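Local coordinates for putative cell wall hydrolase phosphatase-associated protein (Clostridioides difficile, PDB 7CFL) that is an autolysin whose catalytic domain, of the NlpC/P60 family, probably cleaves peptides of the bacterial cell wall as a cysteine-type endopeptidase, at residues T69-N72 against R73-R77. Sequence-based numbering, arbitrary orientation.
Sequences TYVN and RGDLR
V71 lays its CG1 methyl over the turn that follows it, 3.7 Å from the backbone O of D75 and 4.2 Å from CD2 of L76. That branch stands anti to the backbone N (chi1 177°), an orientation that turns it toward D75 and L76, with CG1 4.0 Å from D75 OD1. The turn itself is closed by one backbone hydrogen bond, D75 N to N72 O at 2.9 Å, with an N-H...O angle of 155°. A water makes a second link between the same two residues, accepting from N72 N at 3.0 Å and donating to D75 OD1 at 3.1 Å, so it bridges the D75 carboxylate to the N72 amide across the turn. D75 OD1 also has R136 as a long, weak ionic partner. R73 runs extended away from the turn to hydrogen-bond N123 and S128, while L76 touches I122. With N72 O accepting from the amide three residues on, this is a type I beta-turn over N72-D75, with R73 and G74 at its two central positions, through which the chain leaves strand 69-71, an edge strand of the NlpC/P60 sheet paired antiparallel with 131-136, and enters the loop leading to strand 81-84.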
# COMPACT_ATOMS: atom_id res chain seq x y z
N THR A 69 -5.54 -1.48 -13.31
CA THR A 69 -5.38 -2.78 -14.02
C THR A 69 -5.21 -3.86 -12.96
O THR A 69 -4.25 -3.76 -12.16
CB THR A 69 -4.20 -2.74 -15.00
OG1 THR A 69 -4.37 -1.62 -15.89
CG2 THR A 69 -4.12 -4.02 -15.82
N TYR A 70 -6.04 -4.91 -12.98
CA TYR A 70 -5.83 -6.07 -12.09
C TYR A 70 -4.47 -6.71 -12.44
O TYR A 70 -4.11 -6.86 -13.65
CB TYR A 70 -6.98 -7.08 -12.18
CG TYR A 70 -6.73 -8.32 -11.36
CD1 TYR A 70 -7.28 -8.49 -10.09
CD2 TYR A 70 -5.96 -9.35 -11.89
CE1 TYR A 70 -7.04 -9.64 -9.36
CE2 TYR A 70 -5.68 -10.48 -11.14
CZ TYR A 70 -6.25 -10.64 -9.90
OH TYR A 70 -5.96 -11.79 -9.22
N VAL A 71 -3.73 -7.09 -11.40
CA VAL A 71 -2.40 -7.76 -11.51
C VAL A 71 -2.45 -9.07 -10.71
O VAL A 71 -2.93 -9.05 -9.56
CB VAL A 71 -1.28 -6.83 -11.00
CG1 VAL A 71 0.08 -7.52 -11.02
CG2 VAL A 71 -1.25 -5.50 -11.75
N ASN A 72 -2.03 -10.20 -11.31
CA ASN A 72 -1.86 -11.46 -10.54
C ASN A 72 -0.68 -11.29 -9.56
O ASN A 72 0.31 -10.70 -9.94
CB ASN A 72 -1.61 -12.67 -11.45
CG ASN A 72 -2.87 -13.13 -12.15
OD1 ASN A 72 -2.91 -13.18 -13.37
ND2 ASN A 72 -3.89 -13.47 -11.38
N ARG A 73 -0.73 -11.97 -8.42
CA ARG A 73 0.33 -11.87 -7.38
C ARG A 73 1.68 -12.32 -7.99
O ARG A 73 2.67 -11.79 -7.60
CB ARG A 73 -0.06 -12.68 -6.14
CG ARG A 73 0.99 -12.69 -5.03
CD ARG A 73 0.51 -13.45 -3.81
NE ARG A 73 1.55 -13.63 -2.81
CZ ARG A 73 1.34 -14.01 -1.55
NH1 ARG A 73 0.11 -14.29 -1.11
NH2 ARG A 73 2.36 -14.10 -0.71
N GLY A 74 1.72 -13.31 -8.91
CA GLY A 74 3.00 -13.71 -9.53
C GLY A 74 3.60 -12.68 -10.50
O GLY A 74 4.79 -12.83 -10.85
N ASP A 75 2.83 -11.68 -10.94
CA ASP A 75 3.20 -10.65 -11.96
C ASP A 75 3.42 -9.28 -11.30
O ASP A 75 3.50 -8.28 -12.05
CB ASP A 75 2.09 -10.51 -13.01
CG ASP A 75 2.46 -9.70 -14.25
OD1 ASP A 75 1.73 -8.68 -14.53
OD2 ASP A 75 3.47 -10.09 -14.94
N LEU A 76 3.51 -9.19 -9.98
CA LEU A 76 3.72 -7.88 -9.29
C LEU A 76 4.99 -7.20 -9.80
O LEU A 76 6.03 -7.89 -9.94
CB LEU A 76 3.81 -8.11 -7.78
CG LEU A 76 2.47 -8.35 -7.09
CD1 LEU A 76 2.68 -8.79 -5.65
CD2 LEU A 76 1.64 -7.08 -7.11
N ARG A 77 4.90 -5.88 -9.99
CA ARG A 77 5.98 -4.98 -10.45
C ARG A 77 6.10 -3.87 -9.41
O ARG A 77 5.06 -3.60 -8.77
CB ARG A 77 5.65 -4.31 -11.79
CG ARG A 77 5.76 -5.20 -13.01
CD ARG A 77 5.52 -4.31 -14.21
NE ARG A 77 5.06 -5.01 -15.39
CZ ARG A 77 4.65 -4.41 -16.51
NH1 ARG A 77 4.25 -5.14 -17.54
NH2 ARG A 77 4.63 -3.09 -16.60
O HOH W 1 -1.06 -9.86 -14.10